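Local coordinates for protein carboxypeptidase A inhibitor (Ascaris suum, PDB 3FJU) that inhibits carboxypeptidase A as a small, secreted, disulfide-rich protease inhibitor of family I44, at residues 2-7 / 21-26; 17-22 / 37-42; 29-34 / 58-63. All coordinates share one frame; numbering follows the deposited sequence.

Contact 1. Residues 2-7 / 21-26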
ATOM      1  N   ARG B   2     -11.986  31.517   5.811  1.00 15.14           N
ATOM      2  CA  ARG B   2     -11.655  32.920   5.910  1.00 14.37           C
ATOM      3  C   ARG B   2     -10.181  33.065   5.614  1.00 14.25           C
ATOM      4  O   ARG B   2      -9.342  32.443   6.263  1.00 14.39           O
ATOM      5  CB  ARG B   2     -11.989  33.460   7.309  1.00 14.16           C
ATOM      6  CG  ARG B   2     -11.591  34.902   7.514  1.00 15.90           C
ATOM      7  CD  ARG B   2     -11.880  35.336   8.934  1.00 19.90           C
ATOM      8  NE  ARG B   2     -13.249  35.795   9.023  1.00 23.98           N
ATOM      9  CZ  ARG B   2     -13.591  37.073   9.142  1.00 24.99           C
ATOM     10  NH1 ARG B   2     -12.651  38.011   9.233  1.00 27.69           N
ATOM     11  NH2 ARG B   2     -14.869  37.409   9.205  1.00 25.92           N
ATOM     12  N   LYS B   3      -9.872  33.870   4.601  1.00 13.63           N
ATOM     13  CA  LYS B   3      -8.496  34.148   4.215  1.00 13.76           C
ATOM     14  C   LYS B   3      -7.879  35.199   5.131  1.00 13.85           C
ATOM     15  O   LYS B   3      -8.601  36.039   5.731  1.00 14.53           O
ATOM     16  CB  LYS B   3      -8.452  34.614   2.759  1.00 14.65           C
ATOM     17  CG  LYS B   3      -8.984  33.594   1.762  1.00 14.83           C
ATOM     18  CD  LYS B   3      -8.069  32.370   1.643  1.00 16.17           C
ATOM     19  CE  LYS B   3      -6.706  32.714   1.041  1.00 16.56           C
ATOM     20  NZ  LYS B   3      -5.745  31.588   1.187  1.00 15.74           N
ATOM     21  N   CYS B   4      -6.550  35.165   5.227  1.00 13.00           N
ATOM     22  CA  CYS B   4      -5.818  36.032   6.155  1.00 13.30           C
ATOM     23  C   CYS B   4      -4.382  36.222   5.689  1.00 13.59           C
ATOM     24  O   CYS B   4      -3.863  35.429   4.881  1.00 14.67           O
ATOM     25  CB  CYS B   4      -5.813  35.410   7.568  1.00 12.97           C
ATOM     26  SG  CYS B   4      -5.139  33.724   7.601  1.00 14.44           S
ATOM     27  N   LEU B   5      -3.747  37.268   6.214  1.00 14.90           N
ATOM     28  CA  LEU B   5      -2.311  37.495   6.061  1.00 14.97           C
ATOM     29  C   LEU B   5      -1.619  37.524   7.423  1.00 15.04           C
ATOM     30  O   LEU B   5      -0.408  37.276   7.514  1.00 15.83           O
ATOM     31  CB  LEU B   5      -2.030  38.775   5.267  1.00 15.04           C
ATOM     32  CG  LEU B   5      -2.603  38.891   3.843  1.00 16.35           C
ATOM     33  CD1 LEU B   5      -2.351  40.287   3.294  1.00 18.63           C
ATOM     34  CD2 LEU B   5      -2.042  37.825   2.910  1.00 18.00           C
ATOM     35  N   SER B   6      -2.389  37.842   8.468  1.00 15.50           N
ATOM     36  CA  SER B   6      -1.920  37.806   9.846  1.00 15.53           C
ATOM     37  C   SER B   6      -3.102  37.446  10.754  1.00 14.46           C
ATOM     38  O   SER B   6      -4.266  37.472  10.318  1.00 14.96           O
ATOM     39  CB  SER B   6      -1.305  39.154  10.259  1.00 16.05           C
ATOM     40  OG  SER B   6      -2.290  40.157  10.452  1.00 19.58           O
ATOM     41  N   ASP B   7      -2.798  37.171  12.017  1.00 14.70           N
ATOM     42  CA  ASP B   7      -3.787  36.718  12.990  1.00 15.27           C
ATOM     43  C   ASP B   7      -4.915  37.725  13.202  1.00 15.35           C
ATOM     44  O   ASP B   7      -6.060  37.336  13.585  1.00 16.48           O
ATOM     45  CB  ASP B   7      -3.142  36.397  14.338  1.00 15.69           C
ATOM     46  CG  ASP B   7      -2.176  35.210  14.282  1.00 17.80           C
ATOM     47  OD1 ASP B   7      -2.073  34.517  13.231  1.00 18.89           O
ATOM     48  OD2 ASP B   7      -1.490  34.986  15.310  1.00 22.03           O
ATOM     49  N   LYS B  21      -2.566  30.475   4.149  1.00 12.60           N
ATOM     50  CA  LYS B  21      -3.243  31.775   4.355  1.00 13.09           C
ATOM     51  C   LYS B  21      -4.736  31.630   4.646  1.00 12.92           C
ATOM     52  O   LYS B  21      -5.592  32.285   4.037  1.00 12.87           O
ATOM     53  CB  LYS B  21      -2.990  32.730   3.173  1.00 13.72           C
ATOM     54  CG  LYS B  21      -1.517  33.019   2.951  1.00 16.02           C
ATOM     55  CD  LYS B  21      -0.904  33.755   4.122  1.00 17.48           C
ATOM     56  CE  LYS B  21       0.462  34.308   3.751  1.00 20.58           C
ATOM     57  NZ  LYS B  21       1.563  33.330   3.960  1.00 22.45           N
ATOM     58  N   ILE B  22      -5.046  30.729   5.564  1.00 12.02           N
ATOM     59  CA  ILE B  22      -6.412  30.595   6.040  1.00 11.75           C
ATOM     60  C   ILE B  22      -6.434  30.634   7.559  1.00 11.35           C
ATOM     61  O   ILE B  22      -5.452  30.293   8.237  1.00 11.84           O
ATOM     62  CB  ILE B  22      -7.136  29.304   5.544  1.00 11.47           C
ATOM     63  CG1 ILE B  22      -6.593  28.051   6.254  1.00 11.08           C
ATOM     64  CG2 ILE B  22      -7.050  29.180   4.015  1.00 12.51           C
ATOM     65  CD1 ILE B  22      -7.534  26.831   6.203  1.00 11.00           C
ATOM     66  N   CYS B  23      -7.576  31.064   8.075  1.00 11.33           N
ATOM     67  CA  CYS B  23      -7.809  31.096   9.510  1.00 11.79           C
ATOM     68  C   CYS B  23      -8.192  29.710  10.004  1.00 11.66           C
ATOM     69  O   CYS B  23      -8.921  28.963   9.324  1.00 12.22           O
ATOM     70  CB  CYS B  23      -8.934  32.083   9.812  1.00 12.11           C
ATOM     71  SG  CYS B  23      -8.537  33.772   9.390  1.00 14.02           S
ATOM     72  N   SER B  24      -7.698  29.359  11.186  1.00 11.57           N
ATOM     73  CA  SER B  24      -8.005  28.075  11.813  1.00 12.03           C
ATOM     74  C   SER B  24      -7.882  28.214  13.328  1.00 11.79           C
ATOM     75  O   SER B  24      -7.129  29.061  13.827  1.00 11.22           O
ATOM     76  CB  SER B  24      -7.033  26.995  11.323  1.00 12.93           C
ATOM     77  OG  SER B  24      -7.182  25.814  12.081  1.00 16.37           O
ATOM     78  N   THR B  25      -8.619  27.377  14.053  1.00 12.64           N
ATOM     79  CA  THR B  25      -8.475  27.333  15.501  1.00 12.93           C
ATOM     80  C   THR B  25      -7.112  26.761  15.860  1.00 13.23           C
ATOM     81  O   THR B  25      -6.497  25.986  15.087  1.00 13.19           O
ATOM     82  CB  THR B  25      -9.575  26.477  16.176  1.00 13.07           C
ATOM     83  OG1 THR B  25      -9.466  25.114  15.745  1.00 14.28           O
ATOM     84  CG2 THR B  25     -10.943  27.011  15.835  1.00 14.25           C
ATOM     85  N   ILE B  26      -6.619  27.160  17.019  1.00 13.62           N
ATOM     86  CA  ILE B  26      -5.399  26.567  17.529  1.00 13.41           C
ATOM     87  C   ILE B  26      -5.546  25.045  17.670  1.00 13.36           C
ATOM     88  O   ILE B  26      -4.602  24.294  17.362  1.00 13.89           O
ATOM     89  CB  ILE B  26      -4.945  27.233  18.837  1.00 13.92           C
ATOM     90  CG1 ILE B  26      -4.462  28.650  18.550  1.00 14.17           C
ATOM     91  CG2 ILE B  26      -3.832  26.423  19.501  1.00 14.32           C
ATOM     92  CD1 ILE B  26      -4.450  29.566  19.808  1.00 15.78           C
TER
HETATM   93  O   HOH W   1     -10.897  29.659   7.651  1.00 15.30           O
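Three hydrogen bonds tie residues 2-7 to residues 21-23, and all three use backbone carbonyls as acceptors. Of the two backbone bonds, the straighter runs from Cys-23 N to Arg-2 O at 2.9 Å, the donor nitrogen lying nearly on the extension of the C=O bond (C=O...N angle 173°). Lys-21 O takes two donors, Lys-3 NZ at 2.9 Å and Cys-4 N at 3.3 Å, both well out of the carbonyl plane. The ammonium gets there because the Lys-3 chain folds back on itself: its CA-CB bond leads off from the strand, but bends at chi2 and chi3 (-69° and -66°) bring CE and NZ round over Lys-21 O, across the Lys-21 side chain at about a right angle. Water 1 adds a bridge, accepting from Arg-2 N and donating to Cys-23 O.

The two backbone bonds, on either side of the non-hydrogen-bonded pair Lys-3 and Ile-22, make a single antiparallel bridge, which lays the N-terminal segment along the outer side of the hairpin formed by strands 15-17 and 22-24. Lys-21 and Ile-22 both face Val-17 in a G1 beta bulge, with Lys-21 in the left-handed conformation usual at the first position of this bulge.

The apolar part of the contact centres on two half-cystines. Cys-4 CB rests 3.7 Å from Cys-23 SG, while Cys-4 SG, wedged between its own N and C, lies against the Ile-22 carbonyl group. The methylenes of Arg-2 run past Cys-23 SG, CD at 3.7 Å, before the chain turns at chi3 and its guanidinium reaches Asp-9 O. Each sulfur is committed to another part of the chain, Cys-4 to Cys-16 and Cys-23 to Cys-10.

Contact 2. Residues 17-22 / 37-42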
ATOM      1  N   VAL B  17      -2.947  30.573   9.374  1.00 12.44           N
ATOM      2  CA  VAL B  17      -2.003  29.544   8.950  1.00 12.88           C
ATOM      3  C   VAL B  17      -1.184  30.115   7.787  1.00 12.87           C
ATOM      4  O   VAL B  17      -1.720  30.385   6.706  1.00 13.40           O
ATOM      5  CB  VAL B  17      -2.727  28.234   8.558  1.00 12.01           C
ATOM      6  CG1 VAL B  17      -1.707  27.161   8.143  1.00 13.62           C
ATOM      7  CG2 VAL B  17      -3.568  27.720   9.743  1.00 13.43           C
ATOM      8  N   GLN B  18       0.118  30.288   7.993  1.00 13.85           N
ATOM      9  CA  GLN B  18       0.908  30.993   6.983  1.00 14.70           C
ATOM     10  C   GLN B  18       1.140  30.219   5.695  1.00 14.53           C
ATOM     11  O   GLN B  18       1.229  30.824   4.625  1.00 15.34           O
ATOM     12  CB  GLN B  18       2.219  31.518   7.561  1.00 15.40           C
ATOM     13  CG  GLN B  18       2.031  32.736   8.489  1.00 17.55           C
ATOM     14  CD  GLN B  18       1.462  33.968   7.792  1.00 19.77           C
ATOM     15  OE1 GLN B  18       1.726  34.221   6.615  1.00 22.61           O
ATOM     16  NE2 GLN B  18       0.662  34.733   8.522  1.00 20.94           N
ATOM     17  N   LYS B  19       1.195  28.892   5.785  1.00 14.80           N
ATOM     18  CA  LYS B  19       1.460  28.089   4.600  1.00 14.74           C
ATOM     19  C   LYS B  19       0.359  28.257   3.538  1.00 13.99           C
ATOM     20  O   LYS B  19       0.657  28.438   2.342  1.00 14.95           O
ATOM     21  CB  LYS B  19       1.668  26.620   4.975  1.00 15.09           C
ATOM     22  CG  LYS B  19       2.626  25.898   4.071  1.00 16.76           C
ATOM     23  CD  LYS B  19       2.959  24.492   4.552  1.00 18.49           C
ATOM     24  CE  LYS B  19       4.113  24.453   5.535  1.00 20.24           C
ATOM     25  NZ  LYS B  19       4.704  23.078   5.620  1.00 20.28           N
ATOM     26  N   ASN B  20      -0.903  28.243   3.973  1.00 13.46           N
ATOM     27  CA  ASN B  20      -2.036  28.358   3.044  1.00 12.38           C
ATOM     28  C   ASN B  20      -2.926  29.601   3.211  1.00 12.51           C
ATOM     29  O   ASN B  20      -3.919  29.743   2.520  1.00 12.60           O
ATOM     30  CB  ASN B  20      -2.865  27.057   2.998  1.00 12.58           C
ATOM     31  CG  ASN B  20      -3.509  26.705   4.345  1.00 12.69           C
ATOM     32  OD1 ASN B  20      -3.243  27.347   5.365  1.00 12.90           O
ATOM     33  ND2 ASN B  20      -4.340  25.664   4.350  1.00 12.68           N
ATOM     34  N   LYS B  21      -2.566  30.475   4.149  1.00 12.60           N
ATOM     35  CA  LYS B  21      -3.243  31.775   4.355  1.00 13.09           C
ATOM     36  C   LYS B  21      -4.736  31.630   4.646  1.00 12.92           C
ATOM     37  O   LYS B  21      -5.592  32.285   4.037  1.00 12.87           O
ATOM     38  CB  LYS B  21      -2.990  32.730   3.173  1.00 13.72           C
ATOM     39  CG  LYS B  21      -1.517  33.019   2.951  1.00 16.02           C
ATOM     40  CD  LYS B  21      -0.904  33.755   4.122  1.00 17.48           C
ATOM     41  CE  LYS B  21       0.462  34.308   3.751  1.00 20.58           C
ATOM     42  NZ  LYS B  21       1.563  33.330   3.960  1.00 22.45           N
ATOM     43  N   ILE B  22      -5.046  30.729   5.564  1.00 12.02           N
ATOM     44  CA  ILE B  22      -6.412  30.595   6.040  1.00 11.75           C
ATOM     45  C   ILE B  22      -6.434  30.634   7.559  1.00 11.35           C
ATOM     46  O   ILE B  22      -5.452  30.293   8.237  1.00 11.84           O
ATOM     47  CB  ILE B  22      -7.136  29.304   5.544  1.00 11.47           C
ATOM     48  CG1 ILE B  22      -6.593  28.051   6.254  1.00 11.08           C
ATOM     49  CG2 ILE B  22      -7.050  29.180   4.015  1.00 12.51           C
ATOM     50  CD1 ILE B  22      -7.534  26.831   6.203  1.00 11.00           C
ATOM     51  N   PHE B  37       1.232  15.737  10.703  1.00 11.41           N
ATOM     52  CA  PHE B  37       2.374  16.581  10.295  1.00 11.02           C
ATOM     53  C   PHE B  37       2.053  17.462   9.087  1.00 11.03           C
ATOM     54  O   PHE B  37       2.810  17.550   8.109  1.00 11.13           O
ATOM     55  CB  PHE B  37       3.644  15.749  10.093  1.00 11.45           C
ATOM     56  CG  PHE B  37       4.136  15.132  11.367  1.00 10.97           C
ATOM     57  CD1 PHE B  37       3.533  13.988  11.875  1.00 10.61           C
ATOM     58  CD2 PHE B  37       5.182  15.723  12.090  1.00 12.31           C
ATOM     59  CE1 PHE B  37       3.948  13.434  13.089  1.00 10.33           C
ATOM     60  CE2 PHE B  37       5.628  15.157  13.285  1.00 13.42           C
ATOM     61  CZ  PHE B  37       5.005  13.999  13.780  1.00 11.85           C
ATOM     62  N   THR B  38       0.898  18.109   9.179  1.00 10.18           N
ATOM     63  CA  THR B  38       0.404  18.931   8.101  1.00 10.41           C
ATOM     64  C   THR B  38      -0.417  20.107   8.635  1.00 11.12           C
ATOM     65  O   THR B  38      -0.408  20.377   9.837  1.00 12.05           O
ATOM     66  CB  THR B  38      -0.433  18.073   7.137  1.00  9.91           C
ATOM     67  OG1 THR B  38      -0.651  18.784   5.918  1.00  9.46           O
ATOM     68  CG2 THR B  38      -1.768  17.641   7.774  1.00 10.23           C
ATOM     69  N   ILE B  39      -1.117  20.784   7.729  1.00 10.17           N
ATOM     70  CA  ILE B  39      -1.865  22.004   8.056  1.00 11.16           C
ATOM     71  C   ILE B  39      -3.359  21.787   7.872  1.00 10.90           C
ATOM     72  O   ILE B  39      -3.774  20.869   7.159  1.00 11.33           O
ATOM     73  CB  ILE B  39      -1.398  23.206   7.184  1.00 10.67           C
ATOM     74  CG1 ILE B  39      -1.704  22.954   5.692  1.00 11.59           C
ATOM     75  CG2 ILE B  39       0.097  23.510   7.466  1.00 13.29           C
ATOM     76  CD1 ILE B  39      -1.242  24.066   4.710  1.00 11.70           C
ATOM     77  N   PRO B  40      -4.182  22.622   8.528  1.00 10.62           N
ATOM     78  CA  PRO B  40      -5.629  22.531   8.349  1.00 10.13           C
ATOM     79  C   PRO B  40      -6.090  23.056   7.000  1.00 10.65           C
ATOM     80  O   PRO B  40      -5.381  23.817   6.325  1.00 11.02           O
ATOM     81  CB  PRO B  40      -6.183  23.471   9.435  1.00 10.69           C
ATOM     82  CG  PRO B  40      -5.079  23.739  10.341  1.00 11.09           C
ATOM     83  CD  PRO B  40      -3.835  23.653   9.514  1.00 11.09           C
ATOM     84  N   CYS B  41      -7.315  22.689   6.649  1.00 10.51           N
ATOM     85  CA  CYS B  41      -7.941  23.146   5.428  1.00 11.00           C
ATOM     86  C   CYS B  41      -9.451  23.065   5.600  1.00 11.33           C
ATOM     87  O   CYS B  41      -9.962  22.327   6.460  1.00 11.34           O
ATOM     88  CB  CYS B  41      -7.513  22.273   4.250  1.00 10.91           C
ATOM     89  SG  CYS B  41      -7.707  20.483   4.592  1.00 11.65           S
ATOM     90  N   LYS B  42     -10.156  23.806   4.751  1.00 12.65           N
ATOM     91  CA  LYS B  42     -11.614  23.749   4.668  1.00 13.91           C
ATOM     92  C   LYS B  42     -12.060  23.025   3.412  1.00 14.19           C
ATOM     93  O   LYS B  42     -13.122  22.390   3.409  1.00 16.08           O
ATOM     94  CB  LYS B  42     -12.196  25.163   4.705  1.00 14.58           C
ATOM     95  CG  LYS B  42     -11.810  25.987   5.920  1.00 17.41           C
ATOM     96  CD  LYS B  42     -12.411  25.447   7.199  1.00 20.79           C
ATOM     97  CE  LYS B  42     -12.638  26.586   8.195  1.00 22.47           C
ATOM     98  NZ  LYS B  42     -12.538  26.081   9.578  1.00 22.76           N
TER
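The carboxamide of Asn-20 is the flat group that joins the two loops. The methyl CD1 of Ile-39 sits over one face of the amide, 3.5 Å from Asn-20 CG. Pro-40 O lies close to the amide plane and accepts from Asn-20 ND2 at 2.9 Å; the carbonyl axis points almost straight at the donor (C=O...N angle 165°). With CG tucked between N and C of its own backbone (chi1 63°), the amide is directed toward residues 39-40. ND2 also donates to Asp-46 O, so this buried nitrogen is gripped by two carbonyls and the rotation of the amide is largely fixed.

Apolar contacts lie beside the bond. Val-17 divides its branches: CG1 sits 4.1 Å from Ile-39 CB, whereas CG2 meets Pro-40 CD. Ile-39 CD1 also touches Lys-19 CB. From the far end of the turn, Ile-22 CD1 lies 3.8 Å from Cys-41 CA, alongside the backbone.

The contact lies near the centre of the molecule and packs the hairpin turn between strands 15-17 and 22-24 against the segment that leaves helix 26-36. Pro-40 and Val-17 both touch Ile-29 of that helix, while Ile-39 and Cys-41 lean on Cys-61 of strand 60-62.

Contact 3. Residues 29-34 / 58-63. Unlike the reference sequence in segment 58-63: Gly-59 (reference Leu), Cys-60 (reference Pro), Cys-61 (reference Trp), Trp-62 (reference Gly), Asp-63 (reference Leu).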
ATOM      1  N   ILE B  29      -5.108  23.555  14.292  1.00 11.57           N
ATOM      2  CA  ILE B  29      -3.695  23.668  13.905  1.00 11.34           C
ATOM      3  C   ILE B  29      -2.866  22.587  14.633  1.00 11.72           C
ATOM      4  O   ILE B  29      -2.087  21.851  14.002  1.00 12.14           O
ATOM      5  CB  ILE B  29      -3.167  25.083  14.186  1.00 11.01           C
ATOM      6  CG1 ILE B  29      -3.814  26.093  13.220  1.00 11.01           C
ATOM      7  CG2 ILE B  29      -1.642  25.119  14.130  1.00 12.47           C
ATOM      8  CD1 ILE B  29      -3.612  27.529  13.606  1.00 11.53           C
ATOM      9  N   GLN B  30      -3.045  22.489  15.954  1.00 12.12           N
ATOM     10  CA  GLN B  30      -2.383  21.462  16.756  1.00 13.71           C
ATOM     11  C   GLN B  30      -2.683  20.041  16.278  1.00 13.55           C
ATOM     12  O   GLN B  30      -1.755  19.220  16.165  1.00 13.85           O
ATOM     13  CB  GLN B  30      -2.767  21.605  18.226  1.00 13.99           C
ATOM     14  CG  GLN B  30      -2.058  22.746  18.921  1.00 18.54           C
ATOM     15  CD  GLN B  30      -2.652  23.118  20.303  1.00 22.19           C
ATOM     16  OE1 GLN B  30      -2.037  23.885  21.053  1.00 26.21           O
ATOM     17  NE2 GLN B  30      -3.843  22.585  20.636  1.00 24.62           N
ATOM     18  N   ARG B  31      -3.959  19.748  16.002  1.00 13.23           N
ATOM     19  CA  ARG B  31      -4.351  18.390  15.592  1.00 12.77           C
ATOM     20  C   ARG B  31      -3.716  18.015  14.257  1.00 12.68           C
ATOM     21  O   ARG B  31      -3.190  16.907  14.109  1.00 13.05           O
ATOM     22  CB  ARG B  31      -5.875  18.241  15.521  1.00 12.81           C
ATOM     23  CG  ARG B  31      -6.362  16.856  15.156  1.00 13.21           C
ATOM     24  CD  ARG B  31      -7.867  16.780  15.022  1.00 13.36           C
ATOM     25  NE  ARG B  31      -8.360  17.551  13.877  1.00 13.19           N
ATOM     26  CZ  ARG B  31      -8.370  17.133  12.610  1.00 13.87           C
ATOM     27  NH1 ARG B  31      -7.893  15.938  12.268  1.00 14.53           N
ATOM     28  NH2 ARG B  31      -8.844  17.932  11.672  1.00 14.28           N
ATOM     29  N   CYS B  32      -3.778  18.915  13.277  1.00 11.96           N
ATOM     30  CA  CYS B  32      -3.250  18.562  11.958  1.00 11.45           C
ATOM     31  C   CYS B  32      -1.739  18.333  12.011  1.00 11.78           C
ATOM     32  O   CYS B  32      -1.229  17.447  11.336  1.00 11.99           O
ATOM     33  CB  CYS B  32      -3.625  19.592  10.901  1.00 11.75           C
ATOM     34  SG  CYS B  32      -5.400  19.620  10.547  1.00 11.85           S
ATOM     35  N   GLU B  33      -1.044  19.103  12.844  1.00 11.87           N
ATOM     36  CA  GLU B  33       0.404  18.974  12.996  1.00 13.38           C
ATOM     37  C   GLU B  33       0.771  17.696  13.755  1.00 13.22           C
ATOM     38  O   GLU B  33       1.693  16.939  13.355  1.00 13.19           O
ATOM     39  CB  GLU B  33       0.943  20.205  13.730  1.00 13.57           C
ATOM     40  CG  GLU B  33       2.463  20.291  13.780  1.00 17.34           C
ATOM     41  CD  GLU B  33       2.939  21.533  14.532  1.00 22.36           C
ATOM     42  OE1 GLU B  33       2.401  21.801  15.626  1.00 25.23           O
ATOM     43  OE2 GLU B  33       3.846  22.241  14.040  1.00 26.46           O
ATOM     44  N   LYS B  34       0.059  17.447  14.850  1.00 13.04           N
ATOM     45  CA  LYS B  34       0.353  16.289  15.700  1.00 13.52           C
ATOM     46  C   LYS B  34      -0.032  14.956  15.074  1.00 13.16           C
ATOM     47  O   LYS B  34       0.765  14.004  15.126  1.00 13.47           O
ATOM     48  CB  LYS B  34      -0.297  16.462  17.080  1.00 14.64           C
ATOM     49  CG  LYS B  34       0.334  17.612  17.868  1.00 17.82           C
ATOM     50  CD  LYS B  34       1.855  17.558  17.808  1.00 21.22           C
ATOM     51  CE  LYS B  34       2.446  18.905  17.426  1.00 23.20           C
ATOM     52  NZ  LYS B  34       3.901  18.824  17.143  1.00 26.05           N
ATOM     53  N   LYS B  58     -10.859  15.409   6.177  1.00 12.15           N
ATOM     54  CA  LYS B  58     -11.086  15.463   7.617  1.00 12.39           C
ATOM     55  C   LYS B  58     -10.338  16.624   8.291  1.00 11.95           C
ATOM     56  O   LYS B  58      -9.713  16.483   9.343  1.00 13.11           O
ATOM     57  CB  LYS B  58     -10.772  14.112   8.243  1.00 13.54           C
ATOM     58  CG  LYS B  58     -11.769  13.078   7.742  1.00 13.71           C
ATOM     59  CD  LYS B  58     -11.652  11.766   8.452  1.00 16.87           C
ATOM     60  CE  LYS B  58     -10.527  10.930   7.888  1.00 17.31           C
ATOM     61  NZ  LYS B  58     -10.914   9.496   7.923  1.00 18.09           N
ATOM     62  N   GLY B  59     -10.387  17.759   7.621  1.00 11.82           N
ATOM     63  CA  GLY B  59      -9.904  19.016   8.176  1.00 11.11           C
ATOM     64  C   GLY B  59      -8.416  19.292   8.050  1.00 10.69           C
ATOM     65  O   GLY B  59      -7.963  20.349   8.492  1.00 10.31           O
ATOM     66  N   CYS B  60      -7.655  18.357   7.462  1.00 10.45           N
ATOM     67  CA  CYS B  60      -6.207  18.545   7.235  1.00 10.57           C
ATOM     68  C   CYS B  60      -5.782  18.229   5.790  1.00 10.08           C
ATOM     69  O   CYS B  60      -6.461  17.473   5.096  1.00  9.89           O
ATOM     70  CB  CYS B  60      -5.406  17.640   8.182  1.00 10.33           C
ATOM     71  SG  CYS B  60      -5.879  17.734   9.958  1.00 11.83           S
ATOM     72  N   CYS B  61      -4.658  18.801   5.344  1.00  9.35           N
ATOM     73  CA  CYS B  61      -4.119  18.516   4.002  1.00  9.01           C
ATOM     74  C   CYS B  61      -3.395  17.179   3.974  1.00  9.28           C
ATOM     75  O   CYS B  61      -2.288  17.068   4.490  1.00  8.94           O
ATOM     76  CB  CYS B  61      -3.167  19.624   3.544  1.00  8.79           C
ATOM     77  SG  CYS B  61      -4.022  21.193   3.201  1.00 10.67           S
ATOM     78  N   TRP B  62      -4.050  16.177   3.393  1.00  8.83           N
ATOM     79  CA  TRP B  62      -3.533  14.790   3.330  1.00  9.02           C
ATOM     80  C   TRP B  62      -2.853  14.487   2.009  1.00  8.49           C
ATOM     81  O   TRP B  62      -3.211  15.032   0.971  1.00  8.34           O
ATOM     82  CB  TRP B  62      -4.713  13.814   3.429  1.00  8.85           C
ATOM     83  CG  TRP B  62      -5.241  13.547   4.828  1.00  9.59           C
ATOM     84  CD1 TRP B  62      -5.481  14.458   5.840  1.00  9.40           C
ATOM     85  CD2 TRP B  62      -5.634  12.280   5.335  1.00  9.21           C
ATOM     86  NE1 TRP B  62      -5.979  13.813   6.938  1.00 10.20           N
ATOM     87  CE2 TRP B  62      -6.082  12.474   6.656  1.00 10.21           C
ATOM     88  CE3 TRP B  62      -5.633  10.976   4.798  1.00 10.79           C
ATOM     89  CZ2 TRP B  62      -6.545  11.417   7.450  1.00  9.62           C
ATOM     90  CZ3 TRP B  62      -6.095   9.927   5.582  1.00 11.96           C
ATOM     91  CH2 TRP B  62      -6.544  10.152   6.898  1.00 10.76           C
ATOM     92  N   ASP B  63      -1.881  13.582   2.044  1.00  7.65           N
ATOM     93  CA  ASP B  63      -1.439  12.944   0.807  1.00  7.84           C
ATOM     94  C   ASP B  63      -2.435  11.886   0.340  1.00  7.83           C
ATOM     95  O   ASP B  63      -3.252  11.391   1.127  1.00  8.22           O
ATOM     96  CB  ASP B  63      -0.084  12.258   1.022  1.00  8.27           C
ATOM     97  CG  ASP B  63       1.081  13.230   0.935  1.00  9.36           C
ATOM     98  OD1 ASP B  63       1.171  13.903  -0.099  1.00  8.72           O
ATOM     99  OD2 ASP B  63       1.936  13.293   1.863  1.00  9.76           O
TER
HETATM  100  O   HOH W   2      -7.335  14.880   9.293  1.00 13.63           O
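Helix 26-36 and strand 60-62 come within 5.6 Å of each other, CA to CA, at Cys-32 and Cys-60, the two residues whose side chains are joined. The Cys-32 SG-Cys-60 SG bond is 2.0 Å long with chi3 of -82°, and on both residues the sulfur is anti to the carbonyl carbon. This disulfide is one of five in the chain and staples the helix to the start of strand 60-62, just after the 55-57/60-62 hairpin turn. Gly-59, in that turn, has a positive phi of 84° and brings its O to 3.4 Å from Cys-32 SG.

Arg-31 adds a polar link one residue earlier on the helix. Its chain extends with CG anti to the backbone N and bends at chi3, so that NH2 donates to a lone pair of Lys-58 O at 2.9 Å. Cys-60 SG lies 3.4 Å from the same NH2, while Gly-59 CA sits at the guanidinium edge. Water 2, also at this edge, accepts from Arg-31 NH1 and from Trp-62 NE1 and donates to Lys-58 O. NH2 forms a salt bridge with Glu-28 OE1, and a weak hydrogen bond runs from NH1 to OE1 of Glu-35, which binds zinc with His-36.

Contact 2 is the buried one, near the centre of the chain, whereas contacts 1 and 3 are partly exposed and lie on opposite sides of that centre. Contacts 1 and 2 share Lys-21 and Ile-22: contact 1 uses their backbone and Ile-22 CG2, contact 2 the CD1 end of Ile-22. Contact 2 joins contact 3 through Thr-38 OG1 to Cys-61 O and Ile-39 O to Cys-61 N, both probable hydrogen bonds. Their chemistry differs accordingly: backbone bridging beside half-cystines in contact 1, branched aliphatics next to a single carboxamide-to-carbonyl hydrogen bond in contact 2, and a disulfide with a water-assisted guanidinium in contact 3, close to zinc.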